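Local coordinates for protein putative polyketide synthase (Streptomyces coelicolor, PDB 1U0M) that condenses five malonyl-CoA units into a pentaketide and cyclises it to 1,3,6,8-tetrahydroxynaphthalene, a step in melanin biosynthesis, at residues E51-R56 against N193-D198; E31-R36 against L45-I50; P15-P20 against T307-I312. All blocks are in the same frame, centred on the assembly; numbering follows the deposited sequence.

Overall arrangement
Contact 1 is buried; contact 2 lies at the surface with an exposed arginine; contact 3 is made by partly exposed residues although its centre is nearest the middle of the chain. Contacts 1 and 2 share helix 43-52: contact 2 packs its 45-50 part against helix 26-37, and contact 1 seats the chain leaving its end against helix 187-195. They meet where Ile-50 CG2 lies 4.3 Å from Gly-194 CA. Contact 3 joins the N-terminal and C-terminal family regions and reaches contact 1 through probable backbone bonds of Asn-311 with Leu-195 and Gly-197. Methyl groups dominate all three, but contacts 1 and 3 add a bridging water, contact 2 an arginine chain and contact 3 an aromatic face.

Contact 1 (E51-R56 against N193-D198); sequences ENTGVR and NGLFGD
Val-55 meets Leu-195 methyl to methyl, with Val-55 CG2 4.0 Å from Leu-195 CD1 and the two side chains crossing at about a right angle. The other branch of the valine approaches the opposing backbone, CG1 lying 4.1 Å from Gly-194 O. This fork follows from the valine rotamer, which sets CG1 opposite the backbone N (chi1 166°) and CG2 opposite the carbonyl carbon. Thr-53 adds a looser touch to the same leucine methyl, its CG2 being 4.3 Å from Leu-195 CD1.

A water also joins the two main chains. It is the common donor to two carbonyl acceptors, Val-55 O at 3.3 Å and Gly-194 O at 3.1 Å; no direct hydrogen bond links the segments.

The turn that presents Val-55 follows helix 43-52. Gly-54 leaves helical geometry with a positive phi of 73°, while its N still bonds to Glu-51 O at 3.2 Å. On the opposing side, Arg-58 NH1 binds both Asn-193 O and Phe-196 O, and backbone bonds link Leu-195 and Gly-197 to Asn-311. These bonds, those to Asn-311 being probable, help to place the chain leaving helix 187-195 within the thiolase fold. The Leu-195 side chain lies about 8 Å from that of Cys-146, the active-site residue by similarity, so the packing is close to the probable catalytic centre without including it.

The chemistry is therefore a small, buried apolar contact beside a single water-bridged pair of carbonyls: dispersion forces join the side chains, and one water donates a hydrogen bond to a carbonyl oxygen of each segment.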
loop_
_atom_site.group_PDB
_atom_site.type_symbol
_atom_site.label_atom_id
_atom_site.label_comp_id
_atom_site.label_asym_id
_atom_site.label_seq_id
_atom_site.Cartn_x
_atom_site.Cartn_y
_atom_site.Cartn_z
ATOM N N GLU A 51 -23.430 19.288 -13.770
ATOM C CA GLU A 51 -24.030 19.006 -15.057
ATOM C C GLU A 51 -23.050 19.048 -16.223
ATOM O O GLU A 51 -23.121 18.210 -17.117
ATOM C CB GLU A 51 -25.197 19.955 -15.320
ATOM C CG GLU A 51 -26.126 19.400 -16.377
ATOM C CD GLU A 51 -27.485 20.060 -16.398
ATOM O OE1 GLU A 51 -28.417 19.437 -16.945
ATOM O OE2 GLU A 51 -27.628 21.189 -15.883
ATOM N N ASN A 52 -22.135 20.013 -16.210
ATOM C CA ASN A 52 -21.143 20.153 -17.278
ATOM C C ASN A 52 -20.208 18.969 -17.356
ATOM O O ASN A 52 -19.567 18.729 -18.381
ATOM C CB ASN A 52 -20.308 21.416 -17.075
ATOM C CG ASN A 52 -21.040 22.668 -17.497
ATOM O OD1 ASN A 52 -20.563 23.772 -17.261
ATOM N ND2 ASN A 52 -22.205 22.504 -18.129
ATOM N N THR A 53 -20.123 18.241 -16.257
ATOM C CA THR A 53 -19.267 17.077 -16.177
ATOM C C THR A 53 -19.612 16.013 -17.233
ATOM O O THR A 53 -18.749 15.232 -17.644
ATOM C CB THR A 53 -19.347 16.502 -14.748
ATOM O OG1 THR A 53 -18.137 16.815 -14.039
ATOM C CG2 THR A 53 -19.587 15.032 -14.769
ATOM N N GLY A 54 -20.862 15.997 -17.687
ATOM C CA GLY A 54 -21.276 15.028 -18.689
ATOM C C GLY A 54 -21.423 13.598 -18.183
ATOM O O GLY A 54 -21.537 12.661 -18.980
ATOM N N VAL A 55 -21.392 13.420 -16.866
ATOM C CA VAL A 55 -21.552 12.091 -16.281
ATOM C C VAL A 55 -23.050 11.805 -16.207
ATOM O O VAL A 55 -23.746 12.317 -15.334
ATOM C CB VAL A 55 -20.928 12.025 -14.859
ATOM C CG1 VAL A 55 -21.393 10.768 -14.129
ATOM C CG2 VAL A 55 -19.411 12.013 -14.973
ATOM N N ARG A 56 -23.543 10.985 -17.124
ATOM C CA ARG A 56 -24.964 10.673 -17.162
ATOM C C ARG A 56 -25.410 9.622 -16.141
ATOM O O ARG A 56 -26.508 9.722 -15.586
ATOM C CB ARG A 56 -25.366 10.233 -18.566
ATOM C CG ARG A 56 -24.921 8.834 -18.939
ATOM C CD ARG A 56 -26.033 8.134 -19.717
ATOM N NE ARG A 56 -27.281 8.093 -18.946
ATOM C CZ ARG A 56 -28.449 7.650 -19.413
ATOM N NH1 ARG A 56 -28.545 7.208 -20.663
ATOM N NH2 ARG A 56 -29.519 7.641 -18.624
ATOM N N ASN A 193 -19.394 14.714 -5.185
ATOM C CA ASN A 193 -20.544 13.859 -4.965
ATOM C C ASN A 193 -21.330 13.560 -6.248
ATOM O O ASN A 193 -22.148 12.633 -6.271
ATOM C CB ASN A 193 -21.470 14.473 -3.910
ATOM C CG ASN A 193 -20.822 14.553 -2.535
ATOM O OD1 ASN A 193 -19.759 13.965 -2.293
ATOM N ND2 ASN A 193 -21.465 15.277 -1.625
ATOM N N GLY A 194 -21.093 14.329 -7.313
ATOM C CA GLY A 194 -21.805 14.072 -8.560
ATOM C C GLY A 194 -20.928 13.376 -9.588
ATOM O O GLY A 194 -21.390 12.981 -10.664
ATOM N N LEU A 195 -19.665 13.179 -9.219
ATOM C CA LEU A 195 -18.651 12.598 -10.100
ATOM C C LEU A 195 -18.164 11.162 -9.860
ATOM O O LEU A 195 -18.040 10.379 -10.802
ATOM C CB LEU A 195 -17.450 13.547 -10.083
ATOM C CG LEU A 195 -16.204 13.277 -10.904
ATOM C CD1 LEU A 195 -16.579 13.057 -12.358
ATOM C CD2 LEU A 195 -15.262 14.471 -10.759
ATOM N N PHE A 196 -17.867 10.810 -8.614
ATOM C CA PHE A 196 -17.351 9.473 -8.327
ATOM C C PHE A 196 -18.385 8.374 -8.255
ATOM O O PHE A 196 -19.499 8.601 -7.802
ATOM C CB PHE A 196 -16.550 9.476 -7.032
ATOM C CG PHE A 196 -15.325 10.325 -7.086
ATOM C CD1 PHE A 196 -15.409 11.697 -6.866
ATOM C CD2 PHE A 196 -14.093 9.766 -7.392
ATOM C CE1 PHE A 196 -14.280 12.504 -6.955
ATOM C CE2 PHE A 196 -12.951 10.565 -7.487
ATOM C CZ PHE A 196 -13.043 11.938 -7.271
ATOM N N GLY A 197 -17.992 7.181 -8.700
ATOM C CA GLY A 197 -18.877 6.023 -8.683
ATOM C C GLY A 197 -18.169 4.782 -8.156
ATOM O O GLY A 197 -17.012 4.848 -7.711
ATOM N N ASP A 198 -18.866 3.648 -8.174
ATOM C CA ASP A 198 -18.274 2.396 -7.710
ATOM C C ASP A 198 -17.996 1.456 -8.900
ATOM O O ASP A 198 -18.807 1.333 -9.816
ATOM C CB ASP A 198 -19.191 1.692 -6.709
ATOM C CG ASP A 198 -19.564 2.568 -5.516
ATOM O OD1 ASP A 198 -18.874 3.567 -5.211
ATOM O OD2 ASP A 198 -20.561 2.235 -4.869
HETATM O O HOH W 1 -24.136 12.832 -12.114
#

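Contact 2 (E31-R36 against L45-I50); sequences ELARRR and LALRLI
The helical turn that brings Ala-33 and Arg-34 up to Leu-47 is drawn together by a short backbone hydrogen bond, Arg-36 N to Leu-32 O, at 2.6 Å. Across to segment 45-50 no hydrogen bond forms, and Leu-47 carries the contact with its two methyl groups. CD1 points to the methyl of Ala-33, where Leu-47 CD1 and Ala-33 CB are 3.8 Å apart. CD2 instead takes the arginine: Leu-47 CD2 is 3.6 Å from Arg-34 CG.

The arginine bends at its third torsion (chi3 -52°), which turns the chain back past the leucine and places Arg-34 NH1 3.9 Å from Leu-47 CD2. The guanidinium meets that methyl obliquely, and the two side chains cross at about a right angle. Arg-34 CG thus makes the closest touch and the guanidinium NH1 a second, while the residue as a whole is exposed. Ala-33, with no side chain beyond CB, allows the leucine close to the helix backbone, and the CA atoms of Ala-33 and Leu-47 are 7.5 Å apart.

A salt bridge, Arg-35 NH2 to Glu-31 OE1 at 3.4 Å, includes only a weak hydrogen bond; it lies within helix 26-37 and does not reach segment 45-50.

Helices 26-37 and 43-52 form a helical pair joined by a short connection near the protein surface. Ile-50 extends the packing onto Met-26, Thr-29 and Leu-30 of the first helix, while Ala-46 rests on Leu-190 and Leu-49 on Leu-191, so that helix 187-195 lies against the second helix.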
loop_
_atom_site.group_PDB
_atom_site.type_symbol
_atom_site.label_atom_id
_atom_site.label_comp_id
_atom_site.label_asym_id
_atom_site.label_seq_id
_atom_site.Cartn_x
_atom_site.Cartn_y
_atom_site.Cartn_z
ATOM N N GLU A 31 -31.333 16.636 -8.542
ATOM C CA GLU A 31 -32.486 16.743 -7.644
ATOM C C GLU A 31 -32.044 16.670 -6.191
ATOM O O GLU A 31 -32.341 17.563 -5.396
ATOM C CB GLU A 31 -33.485 15.615 -7.901
ATOM C CG GLU A 31 -33.999 15.558 -9.319
ATOM C CD GLU A 31 -34.902 14.358 -9.556
ATOM O OE1 GLU A 31 -35.928 14.241 -8.843
ATOM O OE2 GLU A 31 -34.584 13.535 -10.452
ATOM N N LEU A 32 -31.339 15.593 -5.852
ATOM C CA LEU A 32 -30.849 15.383 -4.494
ATOM C C LEU A 32 -30.034 16.597 -4.057
ATOM O O LEU A 32 -30.318 17.205 -3.027
ATOM C CB LEU A 32 -29.976 14.113 -4.418
ATOM C CG LEU A 32 -30.549 12.790 -4.937
ATOM C CD1 LEU A 32 -29.601 11.675 -4.618
ATOM C CD2 LEU A 32 -31.891 12.504 -4.308
ATOM N N ALA A 33 -29.027 16.950 -4.845
ATOM C CA ALA A 33 -28.186 18.097 -4.524
ATOM C C ALA A 33 -29.035 19.333 -4.262
ATOM O O ALA A 33 -28.747 20.120 -3.359
ATOM C CB ALA A 33 -27.216 18.363 -5.652
ATOM N N ARG A 34 -30.090 19.501 -5.049
ATOM C CA ARG A 34 -30.963 20.647 -4.869
ATOM C C ARG A 34 -31.725 20.520 -3.569
ATOM O O ARG A 34 -31.677 21.411 -2.720
ATOM C CB ARG A 34 -31.959 20.762 -6.018
ATOM C CG ARG A 34 -31.791 22.006 -6.853
ATOM C CD ARG A 34 -33.036 22.225 -7.692
ATOM N NE ARG A 34 -33.383 21.026 -8.455
ATOM C CZ ARG A 34 -32.810 20.670 -9.604
ATOM N NH1 ARG A 34 -31.855 21.425 -10.141
ATOM N NH2 ARG A 34 -33.195 19.558 -10.218
ATOM N N ARG A 35 -32.438 19.413 -3.413
ATOM C CA ARG A 35 -33.208 19.206 -2.202
ATOM C C ARG A 35 -32.345 19.199 -0.955
ATOM O O ARG A 35 -32.736 19.741 0.079
ATOM C CB ARG A 35 -34.015 17.904 -2.288
ATOM C CG ARG A 35 -35.417 18.116 -2.855
ATOM C CD ARG A 35 -36.327 16.938 -2.571
ATOM N NE ARG A 35 -36.177 15.880 -3.561
ATOM C CZ ARG A 35 -36.767 15.890 -4.751
ATOM N NH1 ARG A 35 -37.551 16.906 -5.090
ATOM N NH2 ARG A 35 -36.567 14.891 -5.601
ATOM N N ARG A 36 -31.157 18.621 -1.056
ATOM C CA ARG A 36 -30.274 18.537 0.096
ATOM C C ARG A 36 -29.398 19.763 0.360
ATOM O O ARG A 36 -28.680 19.800 1.354
ATOM C CB ARG A 36 -29.412 17.272 -0.016
ATOM C CG ARG A 36 -30.249 15.980 -0.082
ATOM C CD ARG A 36 -29.433 14.763 -0.516
ATOM N NE ARG A 36 -28.458 14.346 0.490
ATOM C CZ ARG A 36 -28.745 13.622 1.570
ATOM N NH1 ARG A 36 -29.990 13.216 1.798
ATOM N NH2 ARG A 36 -27.781 13.308 2.431
ATOM N N LEU A 45 -23.948 27.359 -8.738
ATOM C CA LEU A 45 -22.620 27.082 -9.268
ATOM C C LEU A 45 -22.324 25.580 -9.187
ATOM O O LEU A 45 -21.776 24.983 -10.122
ATOM C CB LEU A 45 -21.567 27.854 -8.469
ATOM C CG LEU A 45 -20.129 27.415 -8.771
ATOM C CD1 LEU A 45 -19.733 27.852 -10.186
ATOM C CD2 LEU A 45 -19.184 28.008 -7.734
ATOM N N ALA A 46 -22.701 24.978 -8.064
ATOM C CA ALA A 46 -22.470 23.558 -7.835
ATOM C C ALA A 46 -23.178 22.715 -8.883
ATOM O O ALA A 46 -22.562 21.863 -9.536
ATOM C CB ALA A 46 -22.944 23.172 -6.430
ATOM N N LEU A 47 -24.474 22.959 -9.043
ATOM C CA LEU A 47 -25.281 22.228 -10.019
ATOM C C LEU A 47 -24.757 22.336 -11.454
ATOM O O LEU A 47 -24.735 21.344 -12.189
ATOM C CB LEU A 47 -26.728 22.720 -9.955
ATOM C CG LEU A 47 -27.681 22.018 -8.977
ATOM C CD1 LEU A 47 -26.927 21.422 -7.812
ATOM C CD2 LEU A 47 -28.721 23.011 -8.499
ATOM N N ARG A 48 -24.347 23.541 -11.853
ATOM C CA ARG A 48 -23.840 23.777 -13.203
ATOM C C ARG A 48 -22.586 22.956 -13.453
ATOM O O ARG A 48 -22.456 22.282 -14.483
ATOM C CB ARG A 48 -23.535 25.276 -13.406
ATOM C CG ARG A 48 -22.866 25.613 -14.754
ATOM C CD ARG A 48 -22.851 27.129 -15.032
ATOM N NE ARG A 48 -21.968 27.844 -14.117
ATOM C CZ ARG A 48 -20.643 27.844 -14.204
ATOM N NH1 ARG A 48 -20.036 27.176 -15.175
ATOM N NH2 ARG A 48 -19.921 28.486 -13.305
ATOM N N LEU A 49 -21.659 23.034 -12.504
ATOM C CA LEU A 49 -20.393 22.311 -12.571
ATOM C C LEU A 49 -20.648 20.820 -12.733
ATOM O O LEU A 49 -20.068 20.163 -13.597
ATOM C CB LEU A 49 -19.586 22.570 -11.296
ATOM C CG LEU A 49 -18.771 23.875 -11.245
ATOM C CD1 LEU A 49 -19.627 25.044 -11.676
ATOM C CD2 LEU A 49 -18.242 24.097 -9.841
ATOM N N ILE A 50 -21.532 20.293 -11.900
ATOM C CA ILE A 50 -21.861 18.882 -11.972
ATOM C C ILE A 50 -22.420 18.543 -13.344
ATOM O O ILE A 50 -21.929 17.645 -14.026
ATOM C CB ILE A 50 -22.889 18.506 -10.888
ATOM C CG1 ILE A 50 -22.230 18.600 -9.506
ATOM C CG2 ILE A 50 -23.409 17.094 -11.131
ATOM C CD1 ILE A 50 -23.170 18.379 -8.358
#

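Contact 3 (P15-P20 against T307-I312); sequences PSVSVP and TEYGNI
Val-19, just beyond the extended strand 11-18, faces Tyr-309 at the turn after helix 300-308, their CA atoms 7.9 Å apart, and Gly-310, the first residue after that helix to leave helical angles, has a positive phi of 90°. The strand belongs to a central sheet of the thiolase fold, so the contact joins the N-terminal and C-terminal regions of the chalcone synthase family architecture.

The main side-chain interaction is a CH-pi contact. Val-19 CG1 stands almost exactly over the centre of the Tyr-309 ring, 3.8 Å from the centroid and only 2° off the ring normal, which makes it nearly equidistant from all six ring carbons. The valine's other methyl reaches toward one side of the ring, with Val-19 CG2 3.9 Å from Tyr-309 CE2. With chi1 at -64°, CG1 stands beside the backbone N, anti to the carbonyl carbon, and lies over the ring, while CG2 sits between N and the carbonyl carbon. Val-17 makes a more distant, oblique contact, CG1 to Tyr-309 CE1 at 4.5 Å.

Around this pair, Arg-323 forms a cation-pi interaction with the tyrosine ring and a salt bridge with Glu-308. Both Val-17 and Tyr-309 touch Asp-319, so that helix 315-326 packs beside the pair.

Replacing Tyr-309 by a leucine would probably deprive Val-19 CG1 of its aromatic face, Arg-323 of its cation-pi partner and the water near Val-17 of its phenolic mate.

That water also bridges the two segments: it donates to Val-17 O at 2.8 Å, an oxygen also bonded by Arg-94 NH2, and is hydrogen-bonded to Tyr-309 OH at 2.9 Å.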
loop_
_atom_site.group_PDB
_atom_site.type_symbol
_atom_site.label_atom_id
_atom_site.label_comp_id
_atom_site.label_asym_id
_atom_site.label_seq_id
_atom_site.Cartn_x
_atom_site.Cartn_y
_atom_site.Cartn_z
ATOM N N PRO A 15 -8.675 -6.381 -19.666
ATOM C CA PRO A 15 -9.165 -6.072 -18.325
ATOM C C PRO A 15 -10.641 -6.397 -18.230
ATOM O O PRO A 15 -11.415 -6.104 -19.140
ATOM C CB PRO A 15 -8.880 -4.580 -18.190
ATOM C CG PRO A 15 -8.985 -4.089 -19.603
ATOM C CD PRO A 15 -8.253 -5.157 -20.367
ATOM N N SER A 16 -11.025 -7.023 -17.130
ATOM C CA SER A 16 -12.415 -7.384 -16.903
ATOM C C SER A 16 -12.990 -6.329 -15.940
ATOM O O SER A 16 -12.341 -5.963 -14.954
ATOM C CB SER A 16 -12.467 -8.784 -16.286
ATOM O OG SER A 16 -13.728 -9.391 -16.464
ATOM N N VAL A 17 -14.190 -5.827 -16.225
ATOM C CA VAL A 17 -14.802 -4.818 -15.367
ATOM C C VAL A 17 -16.274 -5.095 -15.069
ATOM O O VAL A 17 -17.022 -5.553 -15.932
ATOM C CB VAL A 17 -14.685 -3.397 -15.988
ATOM C CG1 VAL A 17 -15.169 -2.355 -14.996
ATOM C CG2 VAL A 17 -13.246 -3.111 -16.390
ATOM N N SER A 18 -16.677 -4.796 -13.837
ATOM C CA SER A 18 -18.049 -5.001 -13.382
ATOM C C SER A 18 -18.456 -3.888 -12.394
ATOM O O SER A 18 -17.665 -3.503 -11.545
ATOM C CB SER A 18 -18.142 -6.378 -12.717
ATOM O OG SER A 18 -19.390 -6.566 -12.092
ATOM N N VAL A 19 -19.674 -3.359 -12.517
ATOM C CA VAL A 19 -20.145 -2.299 -11.618
ATOM C C VAL A 19 -21.437 -2.742 -10.936
ATOM O O VAL A 19 -22.154 -3.576 -11.463
ATOM C CB VAL A 19 -20.404 -0.952 -12.369
ATOM C CG1 VAL A 19 -19.098 -0.398 -12.939
ATOM C CG2 VAL A 19 -21.414 -1.151 -13.465
ATOM N N PRO A 20 -21.742 -2.195 -9.748
ATOM C CA PRO A 20 -22.959 -2.560 -9.005
ATOM C C PRO A 20 -24.257 -2.221 -9.724
ATOM O O PRO A 20 -24.285 -1.363 -10.604
ATOM C CB PRO A 20 -22.797 -1.819 -7.680
ATOM C CG PRO A 20 -22.010 -0.593 -8.085
ATOM C CD PRO A 20 -20.968 -1.172 -9.024
ATOM N N THR A 307 -18.459 8.901 -18.483
ATOM C CA THR A 307 -19.816 9.207 -18.917
ATOM C C THR A 307 -20.824 8.168 -18.444
ATOM O O THR A 307 -21.956 8.510 -18.075
ATOM C CB THR A 307 -19.895 9.314 -20.469
ATOM O OG1 THR A 307 -19.037 10.370 -20.918
ATOM C CG2 THR A 307 -21.305 9.626 -20.913
ATOM N N GLU A 308 -20.402 6.907 -18.442
ATOM C CA GLU A 308 -21.262 5.797 -18.042
ATOM C C GLU A 308 -21.072 5.284 -16.604
ATOM O O GLU A 308 -22.011 4.771 -15.993
ATOM C CB GLU A 308 -21.078 4.628 -19.026
ATOM C CG GLU A 308 -21.828 3.372 -18.625
ATOM C CD GLU A 308 -21.651 2.206 -19.591
ATOM O OE1 GLU A 308 -20.507 1.933 -20.023
ATOM O OE2 GLU A 308 -22.667 1.547 -19.895
ATOM N N TYR A 309 -19.873 5.423 -16.059
ATOM C CA TYR A 309 -19.605 4.923 -14.717
ATOM C C TYR A 309 -19.250 6.030 -13.737
ATOM O O TYR A 309 -19.428 5.889 -12.528
ATOM C CB TYR A 309 -18.455 3.902 -14.773
ATOM C CG TYR A 309 -18.761 2.642 -15.563
ATOM C CD1 TYR A 309 -17.733 1.823 -16.036
ATOM C CD2 TYR A 309 -20.077 2.254 -15.817
ATOM C CE1 TYR A 309 -18.009 0.648 -16.742
ATOM C CE2 TYR A 309 -20.367 1.085 -16.517
ATOM C CZ TYR A 309 -19.331 0.287 -16.976
ATOM O OH TYR A 309 -19.620 -0.872 -17.660
ATOM N N GLY A 310 -18.755 7.139 -14.266
ATOM C CA GLY A 310 -18.352 8.235 -13.413
ATOM C C GLY A 310 -16.898 7.986 -13.096
ATOM O O GLY A 310 -16.250 7.166 -13.745
ATOM N N ASN A 311 -16.369 8.682 -12.103
ATOM C CA ASN A 311 -14.984 8.475 -11.742
ATOM C C ASN A 311 -14.907 7.316 -10.763
ATOM O O ASN A 311 -15.291 7.444 -9.596
ATOM C CB ASN A 311 -14.404 9.720 -11.094
ATOM C CG ASN A 311 -12.914 9.652 -10.984
ATOM O OD1 ASN A 311 -12.345 8.572 -10.754
ATOM N ND2 ASN A 311 -12.255 10.798 -11.144
ATOM N N ILE A 312 -14.408 6.184 -11.245
ATOM C CA ILE A 312 -14.288 5.004 -10.420
ATOM C C ILE A 312 -12.838 4.793 -9.991
ATOM O O ILE A 312 -12.348 3.661 -9.921
ATOM C CB ILE A 312 -14.822 3.775 -11.163
ATOM C CG1 ILE A 312 -14.052 3.552 -12.466
ATOM C CG2 ILE A 312 -16.262 4.000 -11.525
ATOM C CD1 ILE A 312 -14.477 2.317 -13.198
HETATM O O HOH W 2 -18.763 -3.540 -16.884
#